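Local coordinates for protein phosphoribosylaminoimidazole carboxylase, ATPase subunit (Thermotoga maritima, PDB 3AX6) that probably catalyses ATP-dependent carboxylation of 5-aminoimidazole ribonucleotide with bicarbonate, giving N5-carboxyaminoimidazole ribonucleotide in purine biosynthesis, at residues E320-I325 against K365-V370; K14-E19 against V65-L70; P92-I97 against E233-V238. One frame throughout, in Å; residues are numbered along the deposited sequence.

Along the chain the three contacts come in series: contact 2 closes first, then contact 3, then contact 1. Contact 2 packs helix 11-22 on strand 65-68 of the N-terminal parallel sheet. Contact 3, its centre about 18 Å from that of contact 2, carries helix 92-99, which follows that sheet's edge strand 87-88, onto the end of helix 218-235 in the ATP-grasp region. These two contacts touch where Y68 OH lies 3.6 Å from L95 CB. Contact 1 belongs to the C-terminal part, with its centre about 30 Å from that of contact 2 and about 40 Å from that of contact 3. Contact 3 thus joins the preATP-grasp and ATP-grasp domains, while the other two join parts closer in the chain.

Contact 1: residues E320-I325 against K365-V370; sequences EEALAI and KKILKV
E321 crosses I367 at about a right angle, and each of its side-chain atoms from CB outward comes near the isoleucine. Its CB starts 3.7 Å from I367 CG2, and CG, placed anti to the backbone N (chi1 -165°), runs on to 3.8 Å from I367 CD1. The chain stays extended (chi2 -177°), which brings CD to 3.5 Å from the same I367 CD1. At the carboxylate the two oxygens part: OE2 comes to 3.1 Å from I367 CD1, a short approach of a carboxylate oxygen to a methyl carbon and not a hydrogen bond, and OE1 sits 3.7 Å from I367 CG2. An alanine in place of I367 would probably leave the aliphatic part of E321 without support and its carboxylate freer to swing. In the C-terminal domain, strand 314-317 leads into helix 319-323 and pairs antiparallel with strand 369-372, and the residues just before strand 369-372 come against the short helix. Deeper in, A322 CB packs on L368 CG at 3.7 Å. L368 also touches L304 and F347 of the neighbouring sheet, while L323 packs on R283 of the second subunit.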
ATOM      1  N   GLU A 320     -12.915 -15.995  -5.687  1.00 19.12           N
ATOM      2  CA  GLU A 320     -14.235 -15.612  -5.183  1.00 20.41           C
ATOM      3  C   GLU A 320     -14.575 -16.233  -3.834  1.00 19.76           C
ATOM      4  O   GLU A 320     -15.067 -15.555  -2.926  1.00 18.99           O
ATOM      5  CB  GLU A 320     -15.330 -15.968  -6.198  1.00 20.68           C
ATOM      6  CG  GLU A 320     -15.419 -15.008  -7.374  1.00 22.77           C
ATOM      7  CD  GLU A 320     -16.849 -14.672  -7.733  1.00 23.07           C
ATOM      8  OE1 GLU A 320     -17.601 -14.302  -6.818  1.00 28.62           O
ATOM      9  OE2 GLU A 320     -17.228 -14.770  -8.915  1.00 26.47           O
ATOM     10  N   GLU A 321     -14.312 -17.527  -3.712  1.00 17.89           N
ATOM     11  CA  GLU A 321     -14.590 -18.250  -2.485  1.00 17.75           C
ATOM     12  C   GLU A 321     -13.698 -17.691  -1.383  1.00 17.27           C
ATOM     13  O   GLU A 321     -14.126 -17.544  -0.243  1.00 18.55           O
ATOM     14  CB  GLU A 321     -14.301 -19.736  -2.698  1.00 17.71           C
ATOM     15  CG  GLU A 321     -14.872 -20.676  -1.656  1.00 19.17           C
ATOM     16  CD  GLU A 321     -14.467 -22.125  -1.914  1.00 18.91           C
ATOM     17  OE1 GLU A 321     -14.158 -22.457  -3.077  1.00 19.20           O
ATOM     18  OE2 GLU A 321     -14.470 -22.934  -0.960  1.00 20.33           O
ATOM     19  N   ALA A 322     -12.458 -17.373  -1.738  1.00 16.99           N
ATOM     20  CA  ALA A 322     -11.502 -16.835  -0.780  1.00 16.88           C
ATOM     21  C   ALA A 322     -11.860 -15.422  -0.343  1.00 17.75           C
ATOM     22  O   ALA A 322     -11.860 -15.121   0.850  1.00 20.30           O
ATOM     23  CB  ALA A 322     -10.099 -16.854  -1.371  1.00 15.43           C
ATOM     24  N   LEU A 323     -12.168 -14.550  -1.300  1.00 16.96           N
ATOM     25  CA  LEU A 323     -12.510 -13.174  -0.968  1.00 15.83           C
ATOM     26  C   LEU A 323     -13.827 -13.077  -0.209  1.00 16.93           C
ATOM     27  O   LEU A 323     -14.164 -12.021   0.323  1.00 13.15           O
ATOM     28  CB  LEU A 323     -12.572 -12.311  -2.226  1.00 13.72           C
ATOM     29  CG  LEU A 323     -11.252 -11.934  -2.907  1.00 15.32           C
ATOM     30  CD1 LEU A 323     -11.562 -11.029  -4.100  1.00 12.44           C
ATOM     31  CD2 LEU A 323     -10.324 -11.208  -1.915  1.00 11.00           C
ATOM     32  N   ALA A 324     -14.568 -14.181  -0.164  1.00 18.69           N
ATOM     33  CA  ALA A 324     -15.842 -14.209   0.547  1.00 21.04           C
ATOM     34  C   ALA A 324     -15.567 -14.245   2.043  1.00 21.32           C
ATOM     35  O   ALA A 324     -16.460 -14.013   2.853  1.00 22.41           O
ATOM     36  CB  ALA A 324     -16.663 -15.428   0.136  1.00 21.33           C
ATOM     37  N   ILE A 325     -14.321 -14.538   2.399  1.00 21.06           N
ATOM     38  CA  ILE A 325     -13.920 -14.588   3.800  1.00 20.48           C
ATOM     39  C   ILE A 325     -13.514 -13.185   4.266  1.00 20.05           C
ATOM     40  O   ILE A 325     -12.539 -12.614   3.771  1.00 18.87           O
ATOM     41  CB  ILE A 325     -12.729 -15.561   4.005  1.00 20.09           C
ATOM     42  CG1 ILE A 325     -13.083 -16.936   3.437  1.00 19.82           C
ATOM     43  CG2 ILE A 325     -12.393 -15.673   5.490  1.00 18.48           C
ATOM     44  CD1 ILE A 325     -11.996 -17.991   3.619  1.00 20.79           C
ATOM     45  N   LYS A 365      -6.276 -21.420   2.698  1.00 22.58           N
ATOM     46  CA  LYS A 365      -5.018 -21.960   2.191  1.00 26.06           C
ATOM     47  C   LYS A 365      -5.272 -23.135   1.246  1.00 27.31           C
ATOM     48  O   LYS A 365      -4.419 -23.476   0.426  1.00 28.10           O
ATOM     49  CB  LYS A 365      -4.134 -22.412   3.362  1.00 27.44           C
ATOM     50  CG  LYS A 365      -2.842 -23.118   2.958  1.00 26.82           C
ATOM     51  CD  LYS A 365      -1.971 -23.403   4.178  1.00 27.80           C
ATOM     52  CE  LYS A 365      -0.789 -24.300   3.831  1.00 29.09           C
ATOM     53  NZ  LYS A 365       0.046 -23.749   2.726  1.00 32.95           N
ATOM     54  N   LYS A 366      -6.450 -23.742   1.361  1.00 27.75           N
ATOM     55  CA  LYS A 366      -6.823 -24.879   0.522  1.00 27.97           C
ATOM     56  C   LYS A 366      -7.647 -24.441  -0.677  1.00 27.01           C
ATOM     57  O   LYS A 366      -7.817 -25.204  -1.626  1.00 26.18           O
ATOM     58  CB  LYS A 366      -7.631 -25.887   1.336  1.00 29.61           C
ATOM     59  CG  LYS A 366      -6.877 -26.459   2.525  1.00 34.24           C
ATOM     60  CD  LYS A 366      -7.769 -27.343   3.377  1.00 37.08           C
ATOM     61  CE  LYS A 366      -7.007 -27.890   4.572  1.00 38.86           C
ATOM     62  NZ  LYS A 366      -7.897 -28.655   5.486  1.00 42.37           N
ATOM     63  N   ILE A 367      -8.149 -23.210  -0.628  1.00 26.09           N
ATOM     64  CA  ILE A 367      -8.984 -22.652  -1.689  1.00 25.80           C
ATOM     65  C   ILE A 367      -8.207 -21.845  -2.733  1.00 26.26           C
ATOM     66  O   ILE A 367      -8.405 -22.019  -3.937  1.00 26.58           O
ATOM     67  CB  ILE A 367     -10.084 -21.759  -1.071  1.00 26.20           C
ATOM     68  CG1 ILE A 367     -10.974 -22.611  -0.165  1.00 26.90           C
ATOM     69  CG2 ILE A 367     -10.895 -21.072  -2.158  1.00 23.33           C
ATOM     70  CD1 ILE A 367     -12.058 -21.825   0.550  1.00 27.69           C
ATOM     71  N   LEU A 368      -7.345 -20.946  -2.267  1.00 26.68           N
ATOM     72  CA  LEU A 368      -6.539 -20.120  -3.156  1.00 26.54           C
ATOM     73  C   LEU A 368      -5.381 -20.927  -3.704  1.00 27.54           C
ATOM     74  O   LEU A 368      -4.625 -21.520  -2.941  1.00 30.04           O
ATOM     75  CB  LEU A 368      -5.984 -18.909  -2.405  1.00 25.41           C
ATOM     76  CG  LEU A 368      -6.731 -17.593  -2.593  1.00 25.10           C
ATOM     77  CD1 LEU A 368      -6.026 -16.482  -1.823  1.00 24.15           C
ATOM     78  CD2 LEU A 368      -6.796 -17.263  -4.077  1.00 23.01           C
ATOM     79  N   LYS A 369      -5.232 -20.948  -5.024  1.00 28.79           N
ATOM     80  CA  LYS A 369      -4.146 -21.700  -5.632  1.00 28.20           C
ATOM     81  C   LYS A 369      -3.642 -21.094  -6.932  1.00 27.60           C
ATOM     82  O   LYS A 369      -4.428 -20.692  -7.788  1.00 28.85           O
ATOM     83  CB  LYS A 369      -4.587 -23.146  -5.864  1.00 29.17           C
ATOM     84  CG  LYS A 369      -4.968 -23.857  -4.578  1.00 32.71           C
ATOM     85  CD  LYS A 369      -5.153 -25.349  -4.761  1.00 36.66           C
ATOM     86  CE  LYS A 369      -5.427 -26.020  -3.419  1.00 38.60           C
ATOM     87  NZ  LYS A 369      -4.373 -25.689  -2.412  1.00 39.59           N
ATOM     88  N   VAL A 370      -2.323 -21.015  -7.062  1.00 26.12           N
ATOM     89  CA  VAL A 370      -1.697 -20.483  -8.262  1.00 24.21           C
ATOM     90  C   VAL A 370      -1.463 -21.660  -9.192  1.00 25.12           C
ATOM     91  O   VAL A 370      -0.736 -22.590  -8.868  1.00 24.47           O
ATOM     92  CB  VAL A 370      -0.355 -19.816  -7.948  1.00 22.98           C
ATOM     93  CG1 VAL A 370       0.269 -19.279  -9.228  1.00 21.37           C
ATOM     94  CG2 VAL A 370      -0.557 -18.705  -6.931  1.00 22.16           C
TER

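Contact 2: residues K14-E19 against V65-L70; sequences KMMTLE and VTTYDL
M16, present as selenomethionine, and T67 reach toward each other tip to tip, and apolar packing makes up most of the contact between helix and strand. M16 CE stands 3.2 Å from T67 CG2, tighter than usual for two carbons. The torsions account for the meeting: M16 places CG anti to its carbonyl carbon (chi1 -69°), runs straight through chi2, and then bends at chi3 (49°), which turns CE toward the strand. T67 directs CG2 into the crowded position between its backbone N and carbonyl carbon, with OG1 anti to the backbone N (chi1 -177°). Behind the methyl, M16 SE passes 4.1 Å from Y68 O and 4.2 Å from D69 CB, looser approaches that spread the contact toward the end of the strand.

T67, Y68 and D69 have polar partners outside the two segments. T67 OG1 is hydrogen-bonded to H89 O and to H281 NE2, two links that hold the rotation leaving CG2 to meet M16. Y68 OH bonds P90 O. D69 OD1 bonds G13 N in the first turn of helix 11-22, and weakly G10 N; both glycines belong to a sequence consistent with the glycine-rich turn of a Rossmann-type fold, as would be expected of a preATP-grasp domain.

Helix 11-22 follows strand 3-7 and leads to strand 26-31, a beta-alpha-beta crossover in the five-stranded parallel sheet. Strand 65-68 flanks strand 3-7 on the side away from 26-31, so M16 reaches past I6 of the central strand to touch it, while F278 and H281 of helix 277-285 also pack against the same M16 side chain.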
ATOM      1  N   LYS A  14      10.828  -4.587  -5.294  1.00 14.82           N
ATOM      2  CA  LYS A  14       9.722  -3.878  -5.917  1.00 15.02           C
ATOM      3  C   LYS A  14       8.924  -3.176  -4.835  1.00 15.73           C
ATOM      4  O   LYS A  14       8.578  -2.009  -4.968  1.00 13.16           O
ATOM      5  CB  LYS A  14       8.817  -4.845  -6.672  1.00 15.86           C
ATOM      6  CG  LYS A  14       7.547  -4.202  -7.219  1.00 15.99           C
ATOM      7  CD  LYS A  14       6.731  -5.210  -8.007  1.00 17.70           C
ATOM      8  CE  LYS A  14       5.443  -4.612  -8.535  1.00 15.61           C
ATOM      9  NZ  LYS A  14       4.821  -5.569  -9.489  1.00 16.25           N
HETATM   10  N   MSE A  15       8.639  -3.901  -3.758  1.00 17.44           N
HETATM   11  CA  MSE A  15       7.884  -3.349  -2.643  1.00 18.80           C
HETATM   12  C   MSE A  15       8.655  -2.206  -1.990  1.00 17.46           C
HETATM   13  O   MSE A  15       8.056  -1.232  -1.539  1.00 18.78           O
HETATM   14  CB  MSE A  15       7.556  -4.464  -1.647  1.00 22.82           C
HETATM   15  CG  MSE A  15       6.705  -5.555  -2.292  1.00 27.80           C
HETATM   16 SE   MSE A  15       6.383  -7.152  -1.243  1.00 37.15          SE
HETATM   17  CE  MSE A  15       4.807  -6.543  -0.316  1.00 28.19           C
HETATM   18  N   MSE A  16       9.982  -2.313  -1.955  1.00 17.44           N
HETATM   19  CA  MSE A  16      10.823  -1.247  -1.401  1.00 18.68           C
HETATM   20  C   MSE A  16      10.742  -0.054  -2.363  1.00 17.04           C
HETATM   21  O   MSE A  16      10.570   1.093  -1.952  1.00 14.86           O
HETATM   22  CB  MSE A  16      12.293  -1.684  -1.307  1.00 21.05           C
HETATM   23  CG  MSE A  16      12.619  -2.764  -0.284  1.00 27.33           C
HETATM   24 SE   MSE A  16      14.487  -3.320  -0.424  1.00 34.12          SE
HETATM   25  CE  MSE A  16      15.282  -1.587  -0.432  1.00 26.53           C
ATOM     26  N   THR A  17      10.886  -0.347  -3.652  1.00 15.68           N
ATOM     27  CA  THR A  17      10.833   0.673  -4.690  1.00 15.74           C
ATOM     28  C   THR A  17       9.564   1.524  -4.571  1.00 16.88           C
ATOM     29  O   THR A  17       9.653   2.754  -4.469  1.00 16.12           O
ATOM     30  CB  THR A  17      10.889   0.034  -6.112  1.00 14.27           C
ATOM     31  OG1 THR A  17      12.168  -0.578  -6.322  1.00 10.67           O
ATOM     32  CG2 THR A  17      10.655   1.090  -7.180  1.00 12.89           C
ATOM     33  N   LEU A  18       8.393   0.881  -4.573  1.00 16.73           N
ATOM     34  CA  LEU A  18       7.134   1.623  -4.480  1.00 16.81           C
ATOM     35  C   LEU A  18       7.096   2.520  -3.248  1.00 16.16           C
ATOM     36  O   LEU A  18       6.802   3.704  -3.352  1.00 17.71           O
ATOM     37  CB  LEU A  18       5.922   0.682  -4.461  1.00 16.23           C
ATOM     38  CG  LEU A  18       5.412   0.031  -5.754  1.00 15.95           C
ATOM     39  CD1 LEU A  18       5.257   1.069  -6.867  1.00 14.07           C
ATOM     40  CD2 LEU A  18       6.374  -1.030  -6.186  1.00 19.80           C
ATOM     41  N   GLU A  19       7.406   1.965  -2.083  1.00 15.14           N
ATOM     42  CA  GLU A  19       7.385   2.757  -0.856  1.00 14.87           C
ATOM     43  C   GLU A  19       8.368   3.905  -0.908  1.00 13.88           C
ATOM     44  O   GLU A  19       8.117   4.966  -0.345  1.00 13.44           O
ATOM     45  CB  GLU A  19       7.687   1.881   0.364  1.00 13.65           C
ATOM     46  CG  GLU A  19       6.520   1.027   0.816  1.00 20.10           C
ATOM     47  CD  GLU A  19       5.279   1.858   1.125  1.00 24.99           C
ATOM     48  OE1 GLU A  19       5.401   2.875   1.850  1.00 22.63           O
ATOM     49  OE2 GLU A  19       4.180   1.494   0.645  1.00 28.22           O
ATOM     50  N   VAL A  65      22.026   7.082  -1.511  1.00 15.30           N
ATOM     51  CA  VAL A  65      21.992   5.964  -0.583  1.00 13.03           C
ATOM     52  C   VAL A  65      21.685   4.711  -1.369  1.00 14.09           C
ATOM     53  O   VAL A  65      20.803   4.716  -2.232  1.00 14.16           O
ATOM     54  CB  VAL A  65      20.902   6.135   0.493  1.00 11.70           C
ATOM     55  CG1 VAL A  65      20.697   4.818   1.225  1.00 11.81           C
ATOM     56  CG2 VAL A  65      21.310   7.221   1.488  1.00  9.24           C
ATOM     57  N   THR A  66      22.415   3.642  -1.073  1.00 11.67           N
ATOM     58  CA  THR A  66      22.207   2.375  -1.748  1.00 11.28           C
ATOM     59  C   THR A  66      21.897   1.276  -0.735  1.00 13.53           C
ATOM     60  O   THR A  66      22.452   1.243   0.382  1.00 11.47           O
ATOM     61  CB  THR A  66      23.449   1.970  -2.563  1.00 11.00           C
ATOM     62  OG1 THR A  66      23.748   2.999  -3.503  1.00 12.42           O
ATOM     63  CG2 THR A  66      23.201   0.673  -3.327  1.00  8.85           C
ATOM     64  N   THR A  67      20.998   0.382  -1.136  1.00 14.07           N
ATOM     65  CA  THR A  67      20.592  -0.741  -0.308  1.00 13.60           C
ATOM     66  C   THR A  67      20.381  -1.953  -1.217  1.00 14.01           C
ATOM     67  O   THR A  67      20.627  -1.878  -2.420  1.00 13.88           O
ATOM     68  CB  THR A  67      19.305  -0.408   0.471  1.00 13.41           C
ATOM     69  OG1 THR A  67      18.963  -1.509   1.323  1.00 15.51           O
ATOM     70  CG2 THR A  67      18.162  -0.100  -0.486  1.00  9.37           C
ATOM     71  N   TYR A  68      19.915  -3.062  -0.657  1.00 15.57           N
ATOM     72  CA  TYR A  68      19.734  -4.272  -1.448  1.00 16.97           C
ATOM     73  C   TYR A  68      18.588  -5.157  -0.964  1.00 17.32           C
ATOM     74  O   TYR A  68      18.147  -5.042   0.180  1.00 15.96           O
ATOM     75  CB  TYR A  68      21.053  -5.052  -1.448  1.00 16.71           C
ATOM     76  CG  TYR A  68      21.776  -5.025  -0.110  1.00 18.12           C
ATOM     77  CD1 TYR A  68      21.470  -5.944   0.895  1.00 18.88           C
ATOM     78  CD2 TYR A  68      22.751  -4.060   0.158  1.00 17.44           C
ATOM     79  CE1 TYR A  68      22.118  -5.903   2.136  1.00 17.07           C
ATOM     80  CE2 TYR A  68      23.399  -4.006   1.392  1.00 17.91           C
ATOM     81  CZ  TYR A  68      23.077  -4.930   2.379  1.00 18.80           C
ATOM     82  OH  TYR A  68      23.697  -4.866   3.609  1.00 15.36           O
ATOM     83  N   ASP A  69      18.108  -6.040  -1.839  1.00 17.12           N
ATOM     84  CA  ASP A  69      17.004  -6.927  -1.477  1.00 18.62           C
ATOM     85  C   ASP A  69      17.410  -8.394  -1.388  1.00 17.60           C
ATOM     86  O   ASP A  69      16.559  -9.269  -1.246  1.00 17.48           O
ATOM     87  CB  ASP A  69      15.820  -6.764  -2.456  1.00 19.66           C
ATOM     88  CG  ASP A  69      15.958  -7.611  -3.711  1.00 20.94           C
ATOM     89  OD1 ASP A  69      14.934  -7.856  -4.376  1.00 21.89           O
ATOM     90  OD2 ASP A  69      17.079  -8.031  -4.047  1.00 25.48           O
ATOM     91  N   LEU A  70      18.712  -8.656  -1.474  1.00 17.54           N
ATOM     92  CA  LEU A  70      19.233 -10.019  -1.373  1.00 18.72           C
ATOM     93  C   LEU A  70      20.661  -9.976  -0.835  1.00 19.78           C
ATOM     94  O   LEU A  70      21.307  -8.932  -0.857  1.00 19.53           O
ATOM     95  CB  LEU A  70      19.210 -10.723  -2.738  1.00 17.36           C
ATOM     96  CG  LEU A  70      20.329 -10.435  -3.744  1.00 17.24           C
ATOM     97  CD1 LEU A  70      20.262 -11.450  -4.876  1.00 15.09           C
ATOM     98  CD2 LEU A  70      20.208  -9.021  -4.274  1.00 15.33           C
TER

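Contact 3: residues P92-I97 against E233-V238; sequences PYTLEI and EALEGV
Between T94 and L235 the flat group is a carbonyl rather than a ring: L235 O ends 4.2 Å from T94 OG1, too far for a direct bond. The aromatic ring of Y93 turns elsewhere, meeting K79 in a cation-pi contact. L235 lies in the last turn of helix 218-235, and E236, with positive phi (60°), is the C-prime residue of the Schellman motif that ends it, in the ATP-grasp region; helix 92-99 belongs to the preATP-grasp domain, so the contact joins the two domains at this point. Apolar contact is slight. T94 CG2 lies anti to its backbone N and stands 4.2 Å from L235 CD1, the two side chains crossing obliquely. I97 and L235 slide past one another in opposite directions, with I97 CD1 4.2 Å from L235 CD1. F107 of helix 101-110 packs against both I97 and L235.

Water carries the polar link. T94 places OG1 anti to its carbonyl carbon (chi1 -66°), where two waters reach it. One lies 2.7 Å from T94 OG1 and donates a weak bond to L235 O. The other is 3.0 Å from T94 OG1 and accepts from V238 N at 3.3 Å.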
ATOM      1  N   PRO A  92      28.166  -3.065   4.365  1.00 17.64           N
ATOM      2  CA  PRO A  92      28.711  -4.274   3.749  1.00 17.98           C
ATOM      3  C   PRO A  92      29.358  -5.121   4.845  1.00 18.46           C
ATOM      4  O   PRO A  92      29.438  -6.347   4.740  1.00 19.12           O
ATOM      5  CB  PRO A  92      29.743  -3.722   2.770  1.00 19.23           C
ATOM      6  CG  PRO A  92      29.199  -2.385   2.422  1.00 17.64           C
ATOM      7  CD  PRO A  92      28.756  -1.863   3.756  1.00 18.05           C
ATOM      8  N   TYR A  93      29.825  -4.444   5.892  1.00 18.80           N
ATOM      9  CA  TYR A  93      30.449  -5.100   7.033  1.00 19.65           C
ATOM     10  C   TYR A  93      29.411  -5.928   7.790  1.00 20.22           C
ATOM     11  O   TYR A  93      29.700  -7.035   8.255  1.00 20.24           O
ATOM     12  CB  TYR A  93      31.075  -4.052   7.957  1.00 21.48           C
ATOM     13  CG  TYR A  93      32.392  -3.520   7.455  1.00 23.27           C
ATOM     14  CD1 TYR A  93      33.548  -4.292   7.541  1.00 25.60           C
ATOM     15  CD2 TYR A  93      32.483  -2.260   6.857  1.00 24.92           C
ATOM     16  CE1 TYR A  93      34.764  -3.833   7.044  1.00 27.53           C
ATOM     17  CE2 TYR A  93      33.697  -1.786   6.353  1.00 26.48           C
ATOM     18  CZ  TYR A  93      34.834  -2.582   6.449  1.00 28.46           C
ATOM     19  OH  TYR A  93      36.040  -2.152   5.943  1.00 29.24           O
ATOM     20  N   THR A  94      28.202  -5.389   7.914  1.00 19.50           N
ATOM     21  CA  THR A  94      27.131  -6.106   8.595  1.00 20.34           C
ATOM     22  C   THR A  94      26.763  -7.293   7.713  1.00 19.53           C
ATOM     23  O   THR A  94      26.663  -8.426   8.180  1.00 20.00           O
ATOM     24  CB  THR A  94      25.876  -5.229   8.786  1.00 20.82           C
ATOM     25  OG1 THR A  94      26.168  -4.152   9.683  1.00 21.35           O
ATOM     26  CG2 THR A  94      24.736  -6.061   9.357  1.00 21.93           C
ATOM     27  N   LEU A  95      26.570  -7.018   6.431  1.00 20.37           N
ATOM     28  CA  LEU A  95      26.232  -8.054   5.472  1.00 21.74           C
ATOM     29  C   LEU A  95      27.296  -9.158   5.542  1.00 22.93           C
ATOM     30  O   LEU A  95      26.980 -10.351   5.501  1.00 21.14           O
ATOM     31  CB  LEU A  95      26.172  -7.454   4.067  1.00 20.46           C
ATOM     32  CG  LEU A  95      25.712  -8.365   2.927  1.00 22.95           C
ATOM     33  CD1 LEU A  95      24.385  -9.017   3.286  1.00 23.23           C
ATOM     34  CD2 LEU A  95      25.586  -7.553   1.650  1.00 21.49           C
ATOM     35  N   GLU A  96      28.553  -8.745   5.678  1.00 23.37           N
ATOM     36  CA  GLU A  96      29.672  -9.676   5.755  1.00 25.50           C
ATOM     37  C   GLU A  96      29.572 -10.589   6.984  1.00 24.54           C
ATOM     38  O   GLU A  96      29.835 -11.791   6.900  1.00 22.68           O
ATOM     39  CB  GLU A  96      30.982  -8.888   5.790  1.00 28.11           C
ATOM     40  CG  GLU A  96      32.234  -9.728   5.635  1.00 29.84           C
ATOM     41  CD  GLU A  96      33.477  -8.870   5.509  1.00 31.53           C
ATOM     42  OE1 GLU A  96      33.704  -8.032   6.408  1.00 32.25           O
ATOM     43  OE2 GLU A  96      34.222  -9.031   4.514  1.00 31.81           O
ATOM     44  N   ILE A  97      29.190 -10.008   8.119  1.00 23.30           N
ATOM     45  CA  ILE A  97      29.038 -10.754   9.363  1.00 21.34           C
ATOM     46  C   ILE A  97      27.905 -11.775   9.281  1.00 24.35           C
ATOM     47  O   ILE A  97      28.029 -12.897   9.771  1.00 24.32           O
ATOM     48  CB  ILE A  97      28.745  -9.813  10.547  1.00 16.99           C
ATOM     49  CG1 ILE A  97      30.007  -9.039  10.924  1.00 16.00           C
ATOM     50  CG2 ILE A  97      28.236 -10.607  11.736  1.00 14.00           C
ATOM     51  CD1 ILE A  97      29.837  -8.136  12.144  1.00 13.46           C
ATOM     52  N   GLU A 233      21.380  -3.463  17.729  1.00 18.79           N
ATOM     53  CA  GLU A 233      22.150  -2.461  18.461  1.00 20.77           C
ATOM     54  C   GLU A 233      23.633  -2.823  18.435  1.00 19.39           C
ATOM     55  O   GLU A 233      24.489  -1.958  18.245  1.00 19.12           O
ATOM     56  CB  GLU A 233      21.685  -2.364  19.918  1.00 24.02           C
ATOM     57  CG  GLU A 233      20.386  -1.600  20.145  1.00 28.26           C
ATOM     58  CD  GLU A 233      20.548  -0.090  20.068  1.00 31.45           C
ATOM     59  OE1 GLU A 233      19.634   0.626  20.529  1.00 33.84           O
ATOM     60  OE2 GLU A 233      21.578   0.385  19.544  1.00 34.74           O
ATOM     61  N   ALA A 234      23.934  -4.104  18.624  1.00 17.78           N
ATOM     62  CA  ALA A 234      25.320  -4.561  18.612  1.00 17.86           C
ATOM     63  C   ALA A 234      25.901  -4.344  17.223  1.00 17.62           C
ATOM     64  O   ALA A 234      27.047  -3.934  17.070  1.00 19.12           O
ATOM     65  CB  ALA A 234      25.394  -6.036  18.987  1.00 14.50           C
ATOM     66  N   LEU A 235      25.099  -4.627  16.208  1.00 17.93           N
ATOM     67  CA  LEU A 235      25.532  -4.445  14.831  1.00 18.01           C
ATOM     68  C   LEU A 235      25.619  -2.965  14.485  1.00 17.79           C
ATOM     69  O   LEU A 235      26.305  -2.596  13.533  1.00 16.53           O
ATOM     70  CB  LEU A 235      24.543  -5.092  13.843  1.00 18.33           C
ATOM     71  CG  LEU A 235      24.552  -6.581  13.496  1.00 18.10           C
ATOM     72  CD1 LEU A 235      25.978  -7.023  13.224  1.00 17.92           C
ATOM     73  CD2 LEU A 235      23.959  -7.382  14.616  1.00 22.00           C
ATOM     74  N   GLU A 236      24.930  -2.123  15.258  1.00 18.31           N
ATOM     75  CA  GLU A 236      24.877  -0.688  14.960  1.00 19.92           C
ATOM     76  C   GLU A 236      24.258  -0.645  13.566  1.00 18.20           C
ATOM     77  O   GLU A 236      24.625   0.162  12.709  1.00 17.46           O
ATOM     78  CB  GLU A 236      26.275  -0.069  14.932  1.00 21.94           C
ATOM     79  CG  GLU A 236      26.789   0.382  16.288  1.00 27.65           C
ATOM     80  CD  GLU A 236      28.228   0.859  16.227  1.00 31.65           C
ATOM     81  OE1 GLU A 236      28.699   1.450  17.217  1.00 34.98           O
ATOM     82  OE2 GLU A 236      28.890   0.638  15.189  1.00 33.04           O
ATOM     83  N   GLY A 237      23.314  -1.556  13.357  1.00 17.15           N
ATOM     84  CA  GLY A 237      22.652  -1.666  12.077  1.00 16.29           C
ATOM     85  C   GLY A 237      21.873  -0.449  11.638  1.00 15.60           C
ATOM     86  O   GLY A 237      21.369   0.324  12.457  1.00 17.12           O
ATOM     87  N   VAL A 238      21.790  -0.290  10.323  1.00 14.69           N
ATOM     88  CA  VAL A 238      21.056   0.796   9.693  1.00 13.27           C
ATOM     89  C   VAL A 238      20.150   0.145   8.652  1.00 13.16           C
ATOM     90  O   VAL A 238      20.621  -0.389   7.645  1.00 13.72           O
ATOM     91  CB  VAL A 238      22.005   1.799   8.998  1.00 14.18           C
ATOM     92  CG1 VAL A 238      21.194   2.891   8.307  1.00 11.48           C
ATOM     93  CG2 VAL A 238      22.957   2.408  10.021  1.00 11.26           C
TER
HETATM   94  O   HOH W   1      24.473  -1.777   9.125  1.00  2.08           O
HETATM   95  O   HOH W   2      28.374  -4.144  11.266  1.00 31.91           O